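Local coordinates for protein LbaCas13a H328A (C2c2) (PDB 5WLH) that binds a CRISPR precursor RNA and, as a Cas13a effector of the RNA-cleaving CRISPR family, probably uses the processed guide to find and cut target RNA, at residues S625-E629 with L893-A898; S1237-N1241 with K1308-I1312. One frame throughout, in Å; residues are numbered along the deposited sequence.

Interaction 1: residues S625-E629 with L893-A898; sequences SAMFE and LISRVA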
# COMPACT_ATOMS: atom_id res chain seq x y z
N SER A 625 30.95 -13.86 5.41
CA SER A 625 30.98 -14.76 4.26
C SER A 625 31.15 -16.21 4.69
O SER A 625 30.53 -17.11 4.12
CB SER A 625 32.11 -14.35 3.32
OG SER A 625 32.37 -15.39 2.39
N ALA A 626 32.01 -16.46 5.68
CA ALA A 626 32.19 -17.82 6.17
C ALA A 626 30.94 -18.32 6.88
O ALA A 626 30.63 -19.52 6.81
CB ALA A 626 33.40 -17.90 7.10
N MET A 627 30.23 -17.43 7.57
CA MET A 627 28.97 -17.84 8.19
C MET A 627 27.93 -18.18 7.13
O MET A 627 27.18 -19.16 7.28
CB MET A 627 28.46 -16.75 9.12
CG MET A 627 29.21 -16.67 10.43
SD MET A 627 28.55 -15.40 11.51
CE MET A 627 27.13 -16.22 12.26
N PHE A 628 27.88 -17.40 6.05
CA PHE A 628 26.97 -17.74 4.97
C PHE A 628 27.30 -19.10 4.38
O PHE A 628 26.41 -19.94 4.19
CB PHE A 628 27.01 -16.69 3.86
CG PHE A 628 26.09 -17.01 2.72
CD1 PHE A 628 24.72 -16.82 2.84
CD2 PHE A 628 26.58 -17.54 1.53
CE1 PHE A 628 23.87 -17.14 1.80
CE2 PHE A 628 25.74 -17.85 0.49
CZ PHE A 628 24.37 -17.66 0.63
N GLU A 629 28.58 -19.34 4.07
CA GLU A 629 28.93 -20.65 3.52
C GLU A 629 28.57 -21.76 4.49
O GLU A 629 28.06 -22.80 4.09
CB GLU A 629 30.41 -20.71 3.16
CG GLU A 629 30.83 -22.08 2.64
CD GLU A 629 32.22 -22.09 2.06
OE1 GLU A 629 33.06 -21.32 2.55
OE2 GLU A 629 32.46 -22.88 1.11
N LEU A 893 26.88 -19.35 -5.61
CA LEU A 893 26.48 -18.25 -4.72
C LEU A 893 27.49 -18.01 -3.61
O LEU A 893 27.70 -16.86 -3.20
CB LEU A 893 25.11 -18.56 -4.13
CG LEU A 893 24.46 -17.45 -3.32
CD1 LEU A 893 24.35 -16.18 -4.15
CD2 LEU A 893 23.10 -17.92 -2.82
N ILE A 894 28.13 -19.08 -3.12
CA ILE A 894 29.07 -18.94 -2.01
C ILE A 894 30.18 -17.96 -2.37
O ILE A 894 30.45 -17.01 -1.62
CB ILE A 894 29.64 -20.32 -1.63
CG1 ILE A 894 28.53 -21.21 -1.07
CG2 ILE A 894 30.78 -20.17 -0.62
CD1 ILE A 894 28.91 -22.69 -1.04
N SER A 895 30.83 -18.16 -3.52
CA SER A 895 31.91 -17.25 -3.90
C SER A 895 31.40 -15.84 -4.17
O SER A 895 32.12 -14.86 -3.92
CB SER A 895 32.67 -17.80 -5.12
OG SER A 895 31.83 -17.90 -6.25
N ARG A 896 30.17 -15.71 -4.65
CA ARG A 896 29.66 -14.37 -4.94
C ARG A 896 29.35 -13.61 -3.66
O ARG A 896 29.59 -12.40 -3.58
CB ARG A 896 28.45 -14.47 -5.87
CG ARG A 896 28.85 -14.95 -7.26
CD ARG A 896 27.77 -14.70 -8.30
NE ARG A 896 26.59 -15.54 -8.10
CZ ARG A 896 26.44 -16.78 -8.56
NH1 ARG A 896 27.41 -17.37 -9.24
NH2 ARG A 896 25.31 -17.44 -8.32
N VAL A 897 28.83 -14.30 -2.64
CA VAL A 897 28.62 -13.64 -1.35
C VAL A 897 29.96 -13.28 -0.71
O VAL A 897 30.10 -12.22 -0.08
CB VAL A 897 27.78 -14.52 -0.42
CG1 VAL A 897 27.80 -13.98 1.02
CG2 VAL A 897 26.36 -14.58 -0.96
N ALA A 898 30.97 -14.14 -0.87
CA ALA A 898 32.29 -13.84 -0.32
C ALA A 898 32.81 -12.51 -0.85
O ALA A 898 33.40 -11.72 -0.10
CB ALA A 898 33.27 -14.97 -0.64
O HOH W 1 30.48 -17.41 1.15
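Two helices pack nearly antiparallel here: the segments 625-629 and 893-898 have N-to-C directions 162° apart and axes that approach to 9.2 Å. Helix 621-632 follows closely on an R-X4-H sequence of the kind that marks HEPN nuclease domains, so the pair probably belongs to the first HEPN region. Phe628 gives up the most surface. Its ring crosses the gap and lies against the second helix, with Val897 CG2 over one face, 4.0 Å from the ring centroid and 24° off the normal, a CH-pi contact. At the ring edge, Phe628 CZ meets Leu893 CD2 at 3.7 Å. Tyr907 meets Phe628 edge-to-face, and Val966 and Leu969 of helix 960-974 also touch it, so the ring joins several helices. Ile894, the second largest contributor, packs along the side chain of Glu629, with Ile894 CG2 3.6 Å from Glu629 CD. Ile894 CA and Glu629 CA lie 5.8 Å apart; one turn away, Ser625 CA and Ala898 CA are only 4.9 Å apart. The small side chains of Ser625 and Ala898 permit that closeness, with Ser625 OG 3.2 Å from Ala898 CB. No direct hydrogen bond joins the segments. Instead a water sits between the two backbones and donates to both carbonyls, which also accept from amides within their own helices. It lies 3.0 Å from Ser625 O and 2.8 Å from Ile894 O.

Interaction 2: residues S1237-N1241 with K1308-I1312; sequences SEHDN and KMIGI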
# COMPACT_ATOMS: atom_id res chain seq x y z
N SER A 1237 5.90 24.25 14.49
CA SER A 1237 5.88 24.12 15.95
C SER A 1237 5.83 22.68 16.42
O SER A 1237 6.16 22.41 17.58
CB SER A 1237 4.69 24.88 16.54
OG SER A 1237 4.71 26.23 16.11
N GLU A 1238 5.39 21.75 15.56
CA GLU A 1238 5.30 20.34 15.89
C GLU A 1238 6.47 19.53 15.38
O GLU A 1238 6.44 18.30 15.53
CB GLU A 1238 4.03 19.73 15.30
CG GLU A 1238 2.75 20.46 15.54
CD GLU A 1238 1.59 19.64 14.97
OE1 GLU A 1238 0.74 19.21 15.77
OE2 GLU A 1238 1.55 19.40 13.72
N HIS A 1239 7.47 20.16 14.77
CA HIS A 1239 8.55 19.41 14.13
C HIS A 1239 9.21 18.41 15.09
O HIS A 1239 9.46 17.26 14.72
CB HIS A 1239 9.59 20.37 13.56
CG HIS A 1239 10.69 19.69 12.81
ND1 HIS A 1239 10.63 19.42 11.46
CD2 HIS A 1239 11.88 19.18 13.24
CE1 HIS A 1239 11.73 18.80 11.09
NE2 HIS A 1239 12.50 18.64 12.14
N ASP A 1240 9.51 18.84 16.32
CA ASP A 1240 10.14 17.92 17.26
C ASP A 1240 9.20 16.80 17.69
O ASP A 1240 9.66 15.69 18.01
CB ASP A 1240 10.65 18.70 18.49
CG ASP A 1240 11.76 19.69 18.14
OD1 ASP A 1240 12.46 19.50 17.12
OD2 ASP A 1240 11.93 20.67 18.89
N ASN A 1241 7.90 17.06 17.73
CA ASN A 1241 6.96 15.99 18.04
C ASN A 1241 6.92 14.96 16.93
O ASN A 1241 6.74 13.76 17.19
CB ASN A 1241 5.58 16.56 18.29
CG ASN A 1241 5.61 17.67 19.31
OD1 ASN A 1241 5.61 18.85 18.96
ND2 ASN A 1241 5.66 17.29 20.59
N LYS A 1308 -2.55 15.94 22.18
CA LYS A 1308 -1.20 15.85 21.67
C LYS A 1308 -0.40 17.01 22.24
O LYS A 1308 -0.95 18.07 22.53
CB LYS A 1308 -1.16 15.87 20.14
CG LYS A 1308 -1.68 17.16 19.54
CD LYS A 1308 -1.44 17.19 18.02
CE LYS A 1308 -2.16 18.35 17.38
NZ LYS A 1308 -1.84 18.53 15.92
N MET A 1309 0.90 16.80 22.36
CA MET A 1309 1.79 17.88 22.77
C MET A 1309 2.31 18.64 21.56
O MET A 1309 2.48 18.08 20.47
CB MET A 1309 2.96 17.33 23.59
CG MET A 1309 2.53 16.60 24.83
SD MET A 1309 1.46 17.61 25.86
CE MET A 1309 2.55 19.00 26.17
N ILE A 1310 2.54 19.93 21.76
CA ILE A 1310 3.22 20.80 20.82
C ILE A 1310 4.52 21.20 21.48
O ILE A 1310 4.50 21.85 22.53
CB ILE A 1310 2.39 22.05 20.48
CG1 ILE A 1310 0.97 21.66 20.08
CG2 ILE A 1310 3.08 22.87 19.39
CD1 ILE A 1310 0.89 20.85 18.80
N GLY A 1311 5.65 20.81 20.89
CA GLY A 1311 6.94 21.03 21.51
C GLY A 1311 7.35 19.84 22.37
O GLY A 1311 6.54 19.01 22.78
N ILE A 1312 8.65 19.77 22.64
CA ILE A 1312 9.24 18.70 23.45
C ILE A 1312 10.03 19.34 24.58
O ILE A 1312 10.90 20.18 24.34
CB ILE A 1312 10.15 17.79 22.61
CG1 ILE A 1312 9.36 17.14 21.47
CG2 ILE A 1312 10.77 16.71 23.48
CD1 ILE A 1312 8.42 16.07 21.95
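Lys1308 NZ donates to Glu1238 OE1 at 2.7 Å in a salt bridge that joins the 3-10 turn entering helix 1239-1250 to the end of strand 1297-1310, an inner strand of a four-stranded antiparallel sheet. Helix 1239-1250 carries most of an R-X4-H sequence, whose histidine directly follows its end, consistent with the second HEPN domain. The charges are networked: Asp1271 also pairs with the lysine, Arg1272 with the glutamate, and NZ makes a weak hydrogen bond to a sugar of the bound RNA. Beyond the strand end, the side-chain amide of Asn1241 pairs with both polar backbone atoms of Gly1311: Gly1311 N donates to Asn1241 OD1 at 2.8 Å, and Asn1241 ND2 donates to Gly1311 O at 2.9 Å. At phi 91° and psi 161°, a side chain on Gly1311 would jam against the preceding carbonyl. Around this polar core, Ile1310 CG2 lies 3.8 Å from Ser1237 CB, and Ile1312 CG1 rests 3.6 Å from Asp1240 CB.

Interaction 1 closes before interaction 2 opens along the chain, and the two are well separated, centres about 47 Å apart and nearest atoms about 37 Å apart. They share no helix or strand. Interaction 1 pairs helix 621-632 with helix 891-898, bringing together segments separated by 263 residues, whereas interaction 2 spans 66 and ties helix 1239-1250 to strand 1297-1310. Helix 621-632 comes shortly after one R-X4-H sequence in the chain and helix 1239-1250 contains most of another, so the two contacts probably belong to different HEPN regions. Their relation to the bound pre-crRNA also differs: interaction 1 stays about 16 Å from it at its nearest atom, while interaction 2 comes to about 3 Å.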